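Local coordinates for synaptic vesicle membrane protein VAT-1 homolog-like (Homo sapiens, PDB 4A27), which probably acts as an oxidoreductase of the quinone oxidoreductase type and may bind zinc, at residues E32-V37 with V72-D77; P26-G31 with V100-V105; G85-A90 with M115-A120; P64-S69 with F91-A96; K38-N43 with N95-V100. All coordinates share one frame; numbering follows the deposited sequence.

Contact 1. Residues E32-V37 with V72-D77. With EDO (1,2-ethanediol), chain D.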
# COMPACT_ATOMS: atom_id res chain seq x y z
N GLU A 32 33.03 10.07 -3.42
CA GLU A 32 32.42 11.13 -2.61
C GLU A 32 32.66 12.45 -3.30
O GLU A 32 33.50 12.54 -4.19
CB GLU A 32 33.02 11.17 -1.20
CG GLU A 32 32.75 9.92 -0.37
CD GLU A 32 33.21 10.09 1.08
OE1 GLU A 32 34.14 10.90 1.34
OE2 GLU A 32 32.64 9.42 1.96
N LEU A 33 31.92 13.48 -2.92
CA LEU A 33 32.37 14.83 -3.21
C LEU A 33 32.35 15.70 -1.95
O LEU A 33 31.79 15.31 -0.92
CB LEU A 33 31.63 15.46 -4.41
CG LEU A 33 30.12 15.41 -4.48
CD1 LEU A 33 29.59 16.54 -3.62
CD2 LEU A 33 29.61 15.52 -5.91
N LYS A 34 33.04 16.83 -2.05
CA LYS A 34 33.21 17.77 -0.97
C LYS A 34 32.36 18.98 -1.28
O LYS A 34 32.44 19.53 -2.39
CB LYS A 34 34.68 18.18 -0.90
CG LYS A 34 35.05 19.12 0.24
CD LYS A 34 36.52 19.57 0.09
CE LYS A 34 36.97 20.59 1.14
NZ LYS A 34 38.45 20.90 1.02
N ILE A 35 31.55 19.38 -0.30
CA ILE A 35 30.57 20.46 -0.45
C ILE A 35 30.84 21.57 0.54
O ILE A 35 30.98 21.33 1.76
CB ILE A 35 29.06 19.97 -0.23
CG1 ILE A 35 28.64 18.96 -1.29
CG2 ILE A 35 28.12 21.19 -0.28
CD1 ILE A 35 27.26 18.28 -1.09
N ARG A 36 30.92 22.79 0.01
CA ARG A 36 31.05 24.00 0.81
C ARG A 36 29.61 24.39 1.15
O ARG A 36 28.87 24.78 0.25
CB ARG A 36 31.76 25.09 -0.01
CG ARG A 36 31.76 26.52 0.57
CD ARG A 36 32.54 26.67 1.86
NE ARG A 36 33.98 26.68 1.55
CZ ARG A 36 34.94 27.13 2.36
NH1 ARG A 36 34.66 27.61 3.57
NH2 ARG A 36 36.20 27.08 1.94
N VAL A 37 29.25 24.28 2.42
CA VAL A 37 27.86 24.30 2.84
C VAL A 37 27.37 25.71 2.93
O VAL A 37 28.05 26.57 3.47
CB VAL A 37 27.68 23.61 4.20
CG1 VAL A 37 26.22 23.76 4.78
CG2 VAL A 37 28.08 22.17 4.07
N VAL A 72 29.86 22.47 -4.80
CA VAL A 72 30.89 21.45 -4.95
C VAL A 72 32.24 22.14 -5.04
O VAL A 72 32.53 22.92 -5.97
CB VAL A 72 30.70 20.58 -6.21
CG1 VAL A 72 31.83 19.54 -6.31
CG2 VAL A 72 29.35 19.91 -6.20
N GLU A 73 33.07 21.83 -4.05
CA GLU A 73 34.38 22.44 -3.90
C GLU A 73 35.51 21.50 -4.32
O GLU A 73 36.59 21.96 -4.64
CB GLU A 73 34.56 22.91 -2.46
CG GLU A 73 35.90 23.52 -2.14
CD GLU A 73 35.87 24.33 -0.86
OE1 GLU A 73 35.16 25.36 -0.80
OE2 GLU A 73 36.55 23.91 0.10
N ALA A 74 35.27 20.18 -4.28
CA ALA A 74 36.27 19.20 -4.76
C ALA A 74 35.64 17.82 -5.04
O ALA A 74 34.65 17.43 -4.39
CB ALA A 74 37.43 19.08 -3.76
N LEU A 75 36.23 17.09 -5.99
CA LEU A 75 35.76 15.75 -6.40
C LEU A 75 36.65 14.66 -5.84
O LEU A 75 37.86 14.84 -5.74
CB LEU A 75 35.71 15.62 -7.92
CG LEU A 75 34.84 16.65 -8.64
CD1 LEU A 75 34.64 16.28 -10.11
CD2 LEU A 75 33.51 16.80 -7.96
N GLY A 76 36.05 13.54 -5.46
CA GLY A 76 36.79 12.35 -5.06
C GLY A 76 37.13 11.54 -6.29
O GLY A 76 36.63 11.83 -7.38
N ASP A 77 37.98 10.54 -6.12
CA ASP A 77 38.50 9.76 -7.24
C ASP A 77 37.46 9.20 -8.24
O ASP A 77 37.46 9.60 -9.40
CB ASP A 77 39.43 8.65 -6.71
CG ASP A 77 40.86 9.14 -6.40
OD1 ASP A 77 41.28 10.22 -6.89
OD2 ASP A 77 41.59 8.44 -5.66
C1 EDO D . 31.00 31.14 3.68
O1 EDO D . 30.39 30.12 2.86
C2 EDO D . 31.35 30.62 5.08
O2 EDO D . 32.08 29.38 4.99

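Contact 2. Residues P26-G31 with V100-V105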
# COMPACT_ATOMS: atom_id res chain seq x y z
N PRO A 26 37.04 17.71 6.31
CA PRO A 26 37.17 16.40 5.68
C PRO A 26 37.58 16.52 4.20
O PRO A 26 37.44 17.58 3.60
CB PRO A 26 35.77 15.81 5.82
CG PRO A 26 34.87 17.00 5.81
CD PRO A 26 35.63 18.11 6.48
N GLU A 27 38.15 15.45 3.64
CA GLU A 27 38.48 15.40 2.22
C GLU A 27 37.72 14.23 1.60
O GLU A 27 37.45 13.24 2.27
CB GLU A 27 40.00 15.27 1.99
CG GLU A 27 40.82 16.53 2.31
CD GLU A 27 40.44 17.75 1.44
OE1 GLU A 27 40.06 17.57 0.26
OE2 GLU A 27 40.53 18.89 1.93
N PRO A 28 37.37 14.35 0.31
CA PRO A 28 36.51 13.35 -0.34
C PRO A 28 37.23 12.04 -0.64
O PRO A 28 38.27 12.04 -1.27
CB PRO A 28 36.08 14.06 -1.64
CG PRO A 28 37.19 14.97 -1.93
CD PRO A 28 37.64 15.48 -0.58
N GLN A 29 36.65 10.93 -0.20
CA GLN A 29 37.14 9.62 -0.53
C GLN A 29 36.67 9.24 -1.94
O GLN A 29 35.94 10.01 -2.57
CB GLN A 29 36.63 8.61 0.49
CG GLN A 29 36.97 8.98 1.92
CD GLN A 29 37.21 7.75 2.79
OE1 GLN A 29 36.32 7.34 3.55
NE2 GLN A 29 38.39 7.15 2.67
N ASP A 30 37.08 8.07 -2.42
CA ASP A 30 36.60 7.58 -3.72
C ASP A 30 35.07 7.58 -3.75
O ASP A 30 34.40 7.12 -2.81
CB ASP A 30 37.17 6.19 -4.03
N GLY A 31 34.50 8.13 -4.82
CA GLY A 31 33.04 8.17 -4.98
C GLY A 31 32.30 9.19 -4.11
O GLY A 31 31.07 9.16 -4.08
N VAL A 100 31.83 22.61 5.84
CA VAL A 100 32.19 21.68 4.77
C VAL A 100 31.77 20.25 5.12
O VAL A 100 31.84 19.83 6.29
CB VAL A 100 33.74 21.69 4.46
CG1 VAL A 100 34.08 20.77 3.32
CG2 VAL A 100 34.24 23.11 4.12
N VAL A 101 31.32 19.55 4.08
CA VAL A 101 30.72 18.22 4.16
C VAL A 101 31.24 17.37 3.01
O VAL A 101 31.29 17.82 1.87
CB VAL A 101 29.14 18.33 4.09
CG1 VAL A 101 28.51 17.13 3.48
CG2 VAL A 101 28.54 18.59 5.50
N CYS A 102 31.58 16.13 3.30
CA CYS A 102 31.84 15.14 2.28
C CYS A 102 30.74 14.08 2.36
O CYS A 102 30.31 13.70 3.45
CB CYS A 102 33.23 14.51 2.46
SG CYS A 102 34.61 15.64 1.97
N THR A 103 30.24 13.64 1.20
CA THR A 103 29.17 12.62 1.16
C THR A 103 29.22 11.84 -0.17
O THR A 103 29.60 12.41 -1.22
CB THR A 103 27.75 13.29 1.36
OG1 THR A 103 26.76 12.30 1.75
CG2 THR A 103 27.30 14.02 0.09
N PRO A 104 28.84 10.54 -0.14
CA PRO A 104 28.85 9.74 -1.36
C PRO A 104 27.98 10.37 -2.45
O PRO A 104 26.91 10.89 -2.16
CB PRO A 104 28.30 8.39 -0.90
CG PRO A 104 28.63 8.30 0.53
CD PRO A 104 28.53 9.72 1.06
N VAL A 105 28.45 10.32 -3.69
CA VAL A 105 27.82 11.00 -4.79
C VAL A 105 26.35 10.55 -5.04
O VAL A 105 25.56 11.30 -5.60
CB VAL A 105 28.64 10.81 -6.10
CG1 VAL A 105 28.49 9.36 -6.62
CG2 VAL A 105 28.25 11.82 -7.17

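Contact 3. Residues G85-A90 with M115-A120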
# COMPACT_ATOMS: atom_id res chain seq x y z
N GLY A 85 32.10 23.94 -8.50
CA GLY A 85 31.21 25.09 -8.71
C GLY A 85 29.74 24.72 -8.91
O GLY A 85 28.90 25.60 -8.94
N ASP A 86 29.45 23.43 -9.13
CA ASP A 86 28.07 22.95 -9.25
C ASP A 86 27.31 23.19 -7.93
O ASP A 86 27.84 22.99 -6.85
CB ASP A 86 28.03 21.45 -9.61
CG ASP A 86 28.27 21.18 -11.10
OD1 ASP A 86 28.17 22.10 -11.94
OD2 ASP A 86 28.54 20.01 -11.44
N ARG A 87 26.10 23.69 -8.04
CA ARG A 87 25.27 23.99 -6.89
C ARG A 87 24.46 22.75 -6.62
O ARG A 87 23.85 22.22 -7.54
CB ARG A 87 24.39 25.19 -7.19
CG ARG A 87 25.20 26.42 -7.53
CD ARG A 87 24.38 27.54 -8.11
NE ARG A 87 23.55 28.20 -7.10
CZ ARG A 87 22.25 28.01 -6.88
NH1 ARG A 87 21.54 27.14 -7.60
NH2 ARG A 87 21.67 28.67 -5.90
N VAL A 88 24.45 22.29 -5.36
CA VAL A 88 23.84 21.01 -5.04
C VAL A 88 23.08 21.00 -3.72
O VAL A 88 23.26 21.88 -2.87
CB VAL A 88 24.91 19.95 -4.99
CG1 VAL A 88 25.54 19.83 -6.37
CG2 VAL A 88 25.96 20.33 -3.88
N MET A 89 22.23 20.00 -3.57
CA MET A 89 21.64 19.67 -2.28
C MET A 89 21.95 18.22 -2.04
O MET A 89 22.23 17.46 -2.98
CB MET A 89 20.13 19.93 -2.30
CG MET A 89 19.34 19.06 -3.26
SD MET A 89 17.58 19.55 -3.42
CE MET A 89 17.15 18.62 -4.92
N ALA A 90 21.91 17.80 -0.78
CA ALA A 90 22.48 16.51 -0.47
C ALA A 90 22.01 15.99 0.86
O ALA A 90 21.71 16.78 1.75
CB ALA A 90 24.04 16.58 -0.48
N MET A 115 16.82 28.04 -8.05
CA MET A 115 16.60 27.61 -6.68
C MET A 115 17.70 28.15 -5.75
O MET A 115 18.86 27.88 -5.94
CB MET A 115 16.52 26.08 -6.64
CG MET A 115 16.16 25.54 -5.26
SD MET A 115 16.12 23.71 -5.20
CE MET A 115 14.53 23.49 -6.01
N SER A 116 17.32 28.91 -4.71
CA SER A 116 18.26 29.51 -3.80
C SER A 116 18.78 28.42 -2.88
O SER A 116 18.19 27.32 -2.84
CB SER A 116 17.57 30.56 -2.94
OG SER A 116 16.68 29.91 -2.07
N PHE A 117 19.88 28.69 -2.16
CA PHE A 117 20.46 27.66 -1.27
C PHE A 117 19.53 27.34 -0.10
O PHE A 117 19.48 26.18 0.34
CB PHE A 117 21.84 28.06 -0.73
CG PHE A 117 22.90 28.10 -1.80
CD1 PHE A 117 23.35 26.92 -2.37
CD2 PHE A 117 23.39 29.30 -2.27
CE1 PHE A 117 24.32 26.93 -3.36
CE2 PHE A 117 24.34 29.32 -3.27
CZ PHE A 117 24.81 28.13 -3.82
N SER A 118 18.83 28.35 0.42
CA SER A 118 17.90 28.15 1.54
C SER A 118 16.70 27.28 1.10
O SER A 118 16.33 26.36 1.79
CB SER A 118 17.44 29.48 2.16
OG SER A 118 16.77 30.27 1.21
N GLU A 119 16.11 27.55 -0.06
CA GLU A 119 15.08 26.64 -0.61
C GLU A 119 15.56 25.20 -0.76
O GLU A 119 14.79 24.26 -0.52
CB GLU A 119 14.65 27.10 -2.00
CG GLU A 119 13.47 27.99 -2.05
CD GLU A 119 13.04 28.28 -3.49
OE1 GLU A 119 13.88 28.68 -4.32
OE2 GLU A 119 11.85 28.11 -3.78
N ALA A 120 16.80 25.05 -1.28
CA ALA A 120 17.36 23.76 -1.60
C ALA A 120 17.56 22.90 -0.35
O ALA A 120 17.34 21.69 -0.40
CB ALA A 120 18.73 23.90 -2.40

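Contact 4. Residues P64-S69 with F91-A96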
# COMPACT_ATOMS: atom_id res chain seq x y z
N PRO A 64 25.73 17.00 14.25
CA PRO A 64 24.40 16.60 13.76
C PRO A 64 24.06 17.10 12.34
O PRO A 64 24.85 17.81 11.73
CB PRO A 64 23.44 17.31 14.71
CG PRO A 64 24.28 17.94 15.76
CD PRO A 64 25.64 18.13 15.19
N GLY A 65 22.90 16.65 11.85
CA GLY A 65 22.28 17.15 10.63
C GLY A 65 22.40 16.20 9.47
O GLY A 65 23.46 15.58 9.26
N PHE A 66 21.33 16.12 8.68
CA PHE A 66 21.20 15.14 7.59
C PHE A 66 21.00 15.73 6.19
O PHE A 66 20.94 14.99 5.21
CB PHE A 66 20.03 14.22 7.89
CG PHE A 66 20.22 13.44 9.14
CD1 PHE A 66 21.09 12.35 9.18
CD2 PHE A 66 19.58 13.80 10.30
CE1 PHE A 66 21.29 11.64 10.34
CE2 PHE A 66 19.78 13.08 11.46
CZ PHE A 66 20.64 12.00 11.48
N GLU A 67 20.86 17.05 6.11
CA GLU A 67 20.34 17.69 4.88
C GLU A 67 21.03 19.00 4.75
O GLU A 67 21.06 19.75 5.70
CB GLU A 67 18.84 17.88 5.06
CG GLU A 67 18.09 18.68 4.04
CD GLU A 67 16.61 18.78 4.43
OE1 GLU A 67 16.28 18.92 5.65
OE2 GLU A 67 15.80 18.65 3.52
N CYS A 68 21.62 19.28 3.59
CA CYS A 68 22.29 20.52 3.38
C CYS A 68 22.26 20.90 1.91
O CYS A 68 21.85 20.10 1.05
CB CYS A 68 23.75 20.42 3.86
SG CYS A 68 24.80 19.36 2.77
N SER A 69 22.67 22.13 1.62
CA SER A 69 22.91 22.56 0.23
C SER A 69 24.18 23.40 0.20
O SER A 69 24.59 23.99 1.20
CB SER A 69 21.72 23.37 -0.31
OG SER A 69 21.57 24.59 0.42
N PHE A 91 21.91 14.67 0.94
CA PHE A 91 21.66 14.00 2.20
C PHE A 91 23.03 13.64 2.74
O PHE A 91 23.93 13.31 1.98
CB PHE A 91 20.88 12.69 2.01
CG PHE A 91 19.44 12.87 1.61
CD1 PHE A 91 18.49 13.26 2.54
CD2 PHE A 91 19.01 12.60 0.31
CE1 PHE A 91 17.18 13.41 2.16
CE2 PHE A 91 17.69 12.74 -0.06
CZ PHE A 91 16.78 13.12 0.86
N VAL A 92 23.16 13.60 4.04
CA VAL A 92 24.43 13.20 4.60
C VAL A 92 24.13 12.54 5.92
O VAL A 92 23.20 12.94 6.63
CB VAL A 92 25.42 14.40 4.68
CG1 VAL A 92 24.88 15.49 5.52
CG2 VAL A 92 26.77 13.93 5.24
N ASN A 93 24.85 11.45 6.20
CA ASN A 93 24.56 10.64 7.36
C ASN A 93 25.26 11.29 8.53
O ASN A 93 26.36 10.91 8.90
CB ASN A 93 25.01 9.18 7.14
CG ASN A 93 24.45 8.21 8.18
OD1 ASN A 93 23.68 8.57 9.06
ND2 ASN A 93 24.83 6.94 8.06
N TYR A 94 24.61 12.30 9.10
CA TYR A 94 25.22 13.17 10.14
C TYR A 94 26.21 14.07 9.47
O TYR A 94 26.46 13.95 8.26
CB TYR A 94 25.91 12.39 11.27
CG TYR A 94 24.96 11.61 12.12
CD1 TYR A 94 24.30 12.20 13.18
CD2 TYR A 94 24.70 10.29 11.85
CE1 TYR A 94 23.38 11.50 13.95
CE2 TYR A 94 23.78 9.57 12.60
CZ TYR A 94 23.12 10.19 13.65
OH TYR A 94 22.23 9.45 14.42
N ASN A 95 26.74 15.01 10.24
CA ASN A 95 27.82 15.90 9.77
C ASN A 95 27.41 17.03 8.84
O ASN A 95 28.27 17.75 8.35
CB ASN A 95 28.98 15.13 9.14
CG ASN A 95 29.69 14.24 10.13
OD1 ASN A 95 30.20 14.70 11.12
ND2 ASN A 95 29.69 12.95 9.88
N ALA A 96 26.12 17.26 8.68
CA ALA A 96 25.66 18.34 7.82
C ALA A 96 25.84 19.73 8.44
O ALA A 96 26.02 20.68 7.70
CB ALA A 96 24.20 18.14 7.43

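Contact 5. Residues K38-N43 with N95-V100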
# COMPACT_ATOMS: atom_id res chain seq x y z
N LYS A 38 26.19 25.96 2.36
CA LYS A 38 25.56 27.28 2.46
C LYS A 38 24.36 27.24 3.42
O LYS A 38 24.06 28.24 4.08
CB LYS A 38 25.09 27.73 1.11
CG LYS A 38 26.22 27.94 0.11
CD LYS A 38 26.91 29.26 0.38
CE LYS A 38 28.00 29.58 -0.63
NZ LYS A 38 28.21 31.07 -0.60
N ALA A 39 23.63 26.12 3.43
CA ALA A 39 22.50 25.99 4.33
C ALA A 39 22.26 24.56 4.68
O ALA A 39 22.59 23.65 3.92
CB ALA A 39 21.27 26.61 3.69
N CYS A 40 21.60 24.37 5.82
CA CYS A 40 21.25 23.09 6.36
C CYS A 40 19.79 23.08 6.81
O CYS A 40 19.27 24.03 7.45
CB CYS A 40 22.10 22.78 7.63
SG CYS A 40 23.84 23.35 7.64
N GLY A 41 19.18 21.93 6.60
CA GLY A 41 17.81 21.68 7.05
C GLY A 41 17.75 21.30 8.52
O GLY A 41 18.64 20.61 9.04
N LEU A 42 16.77 21.85 9.22
CA LEU A 42 16.45 21.39 10.59
C LEU A 42 15.29 20.42 10.51
O LEU A 42 14.25 20.75 9.91
CB LEU A 42 16.09 22.58 11.45
CG LEU A 42 17.08 22.92 12.54
CD1 LEU A 42 17.46 24.36 12.44
CD2 LEU A 42 16.44 22.58 13.88
N ASN A 43 15.48 19.22 11.05
CA ASN A 43 14.44 18.23 11.04
C ASN A 43 14.15 17.75 12.45
O ASN A 43 15.01 17.77 13.33
CB ASN A 43 14.84 17.05 10.13
CG ASN A 43 15.00 17.47 8.67
OD1 ASN A 43 14.02 17.59 7.96
ND2 ASN A 43 16.26 17.72 8.23
N ASN A 95 26.74 15.01 10.24
CA ASN A 95 27.82 15.90 9.77
C ASN A 95 27.41 17.03 8.84
O ASN A 95 28.27 17.75 8.35
CB ASN A 95 28.98 15.13 9.14
CG ASN A 95 29.69 14.24 10.13
OD1 ASN A 95 30.20 14.70 11.12
ND2 ASN A 95 29.69 12.95 9.88
N ALA A 96 26.12 17.26 8.68
CA ALA A 96 25.66 18.34 7.82
C ALA A 96 25.84 19.73 8.44
O ALA A 96 26.02 20.68 7.70
CB ALA A 96 24.20 18.14 7.43
N TRP A 97 25.80 19.87 9.77
CA TRP A 97 25.90 21.20 10.39
C TRP A 97 27.34 21.72 10.54
O TRP A 97 27.81 21.98 11.64
CB TRP A 97 25.21 21.23 11.76
CG TRP A 97 23.74 20.94 11.68
CD1 TRP A 97 22.98 20.81 10.54
CD2 TRP A 97 22.83 20.83 12.78
NE1 TRP A 97 21.67 20.58 10.88
CE2 TRP A 97 21.55 20.57 12.24
CE3 TRP A 97 22.98 20.86 14.18
CZ2 TRP A 97 20.41 20.37 13.03
CZ3 TRP A 97 21.87 20.67 14.96
CH2 TRP A 97 20.60 20.42 14.39
N ALA A 98 27.99 21.94 9.41
CA ALA A 98 29.38 22.37 9.35
C ALA A 98 29.58 23.15 8.05
O ALA A 98 28.75 23.08 7.13
CB ALA A 98 30.33 21.16 9.41
N GLU A 99 30.66 23.90 7.99
CA GLU A 99 31.00 24.68 6.81
C GLU A 99 31.32 23.82 5.61
O GLU A 99 31.16 24.28 4.47
CB GLU A 99 32.16 25.65 7.13
CG GLU A 99 31.72 26.78 8.05
CD GLU A 99 32.83 27.75 8.47
OE1 GLU A 99 33.97 27.30 8.76
OE2 GLU A 99 32.54 28.96 8.53
N VAL A 100 31.83 22.61 5.84
CA VAL A 100 32.19 21.68 4.77
C VAL A 100 31.77 20.25 5.12
O VAL A 100 31.84 19.83 6.29
CB VAL A 100 33.74 21.69 4.46
CG1 VAL A 100 34.08 20.77 3.32
CG2 VAL A 100 34.24 23.11 4.12
O HOH W 1 20.88 19.48 8.26

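Contact 1. Residues E32-V37 with V72-D77
Glu73 reaches across to two cations of the adjacent strand. Its OE1 receives Arg36 NE at 2.9 Å along its syn lone pair and in the guanidinium plane, a nearly straight bond (164°), and takes a weaker one from Arg36 NH2. The carboxylate is turned 57° against the guanidinium, so one oxygen does most of the gripping. OE2 faces Lys34, whose extended chain runs alongside that of Glu73; the NZ to OE2 salt bridge is long at 3.7 Å, and the stronger partner of NZ is Glu27. Arg36 gets there by bending at chi2 and chi3, and its NH1 bonds weakly to O2 of an ethanediol, probably from the crystallisation liquor. An alanine at Arg36 would remove the guanidinium and would probably weaken the hold on the Glu73 carboxylate. Beneath these charges lies a classic beta bulge in an antiparallel strand pair of the GroES-like domain: Glu73 and Ala74 both face Lys34, whose O accepts from Glu73 N at 2.9 Å and weakly from Ala74 N. Lys34 N in turn donates to Ala74 O at 2.9 Å. On the other face, Leu33 CD1 meets Val72 CG2 at 4.3 Å. Gly76 N bonds to Glu32 O, against which a CB on Gly76 would clash.

Contact 2. Residues P26-G31 with V100-V105
A surface loop laid along strand 100-104 of the GroES-like domain makes this contact: residues 26-31, in the loop between strand 18-23 and strand 32-42, run in nearly the same direction as strand 100-104 (10° apart) without pairing with it as a strand. Two kinds of interaction hold them, a thiol packed under the loop at one end and a single backbone hydrogen bond at the other. Cys102 supplies the first. Its side chain rises from the strand with SG beside the backbone N and anti to the carbonyl carbon (chi1 -74°), which sets the sulfur against the peptide that joins Glu27 to Pro28. SG lies 3.4 Å from Glu27 C and 3.5 Å from Pro28 N, and the two prolines flank it, CB of Pro26 and CD of Pro28 each 4.0 Å from SG. The proline rings thus offer apolar carbon to the sulfur, and Pro26 CD also comes within 4.4 Å of Val100 CG1. At the far end the chain turns at Gly31, whose positive phi suits glycine. Gly31 O then accepts from Val105 N at 2.9 Å, in the carbonyl plane and almost straight (167°). CB and CG1 of Val105 pack against the same oxygen, as does Pro104 CA through a CA-H...O contact. Around it, strand 32-42 pairs with strand 100-104 and sends Glu32 and Lys34 against Cys102, while Met4 of strand 4-9 touches both Pro26 and Val100.

Contact 3. Residues G85-A90 with M115-A120
Arg87, at the start of strand 87-91, carries the polar half of this contact. Its chain bends at chi3 (74°), bringing the guanidinium end-on to Met115 O, which NH2 meets at 2.9 Å and NH1 at 3.2 Å. The oxygen lies in the guanidinium plane and both donors in the carbonyl plane, so two nitrogens share one acceptor and the rotation of the group is largely fixed. The same guanidinium makes a cation-pi contact with Phe117, with Arg87 CZ 4.4 Å from the ring centroid. NH2 sits over the centre of one ring face, but the two planes are 51° apart, so this is no parallel stack; NE comes closest, 3.5 Å from Phe117 CZ. Two residues on, Met89 points toward the helix: its CB packs on Ala120 CB at 4.2 Å, and SD lies 3.7 Å from Ala120 O. Helix 117-121, which supplies Phe117 and Ala120, begins with a capping box, in which Ser116 OG accepts from Glu119 N at 3.2 Å and Glu119 OE1 accepts a weak bond from Ser116 N. Strand 87-91 lies between strands 67-75 and 108-110 in the sheet; Phe117 also touches Ile71 of strand 67-75, and Met89 packs on Val297 and Ile301 of helix 290-305.

Contact 4. Residues P64-S69 with F91-A96
Two carbonyls of the 64-69 segment accept hydrogen bonds from well above their own planes: Val92 N reaches Phe66 O at 2.9 Å and Ala96 N reaches Gly65 O at 3.2 Å, each donor about 50° out of the carbonyl plane. The backbones are tightly interlocked here, and CA-H...O contacts reinforce them, from Phe91 CA to Phe66 O and from Phe66 CA to Val92 O. Ala96 CB sits 3.2 Å from Gly65 O, and a side chain on Gly65 would press against that methyl as well as against Pro64 O. Phe66 and Tyr94 lie side by side, pointing the same way, and form an edge-to-face pair with centroids 4.8 Å apart and planes at 58°. The Phe66 edge is offered to one Tyr94 face, CE1 standing over the centre of that ring and CZ 3.7 Å from Tyr94 CE1. Replacing Tyr94 by an alanine would probably take away the face that receives this edge and loosen the Phe66 ring. Phe66 also touches Ile45 of helix 44-51 and Leu281 of helix 280-285. Glu67 pairs with Phe91 across a non-hydrogen-bonded bridge, its carboxylate held by Lys337, Asn43 and Met125 N. The arrangement is that of an antiparallel strand pair opening into a loop, in which Asn93 centres an inverse gamma turn, within the GroES-like domain of the alcohol dehydrogenase family.

Contact 5. Residues K38-N43 with N95-V100
Cys40 packs closely against the pyrrole side of Trp97, its CB 3.6 Å from CD1. With SG beside the backbone N and anti to the carbonyl carbon (chi1 -37°), the sulfur also approaches the indole, 4.9 Å from the centroid of the five-membered ring. It makes this sulfur-aromatic contact obliquely, 61° off the ring normal. SG is also 3.4 Å from Ala96 O. At the benzene end the fit is looser: Leu42 CG stands 4.2 Å from Trp97 CZ2. The tryptophan centres an inverse gamma turn in the loop that leads into strand 100-104, and this turn presents the indole to strand 32-42 of the GroES-like domain. The indole N-H meets that strand through water. NE1 donates to the water at 2.9 Å, and the water donates in turn to Gly41 O at 2.6 Å; this carbonyl oxygen lies at the indole edge, in the ring plane. A single water thus bridges side chain and backbone although the touching residues are all buried. Beyond the two segments, Leu340 of strand 337-341 touches Cys40, Leu42 and Trp97, while Val322 and Met326 of helix 322-330 pack on the tryptophan.

From the N terminus, the loop at 26-31 opens contact 2, which closes at 100-105 and encloses contacts 1, 4 and 5. Strand 32-42 then serves contact 1 with its first half and contact 5 with its second. Contact 1 closes at 72-77, after 64-69 has opened contact 4, so these two cross, as do contacts 1 and 5. Contact 4 closes at 91-96 and contact 5 at 95-100, on one loop where they share Asn95 and Ala96; contact 5 shares Val100 with contact 2. Contact 3 opens at 85-90, after contact 1 has closed, crosses contacts 2, 4 and 5, and closes at 115-120, tying the sheet to helix 117-121.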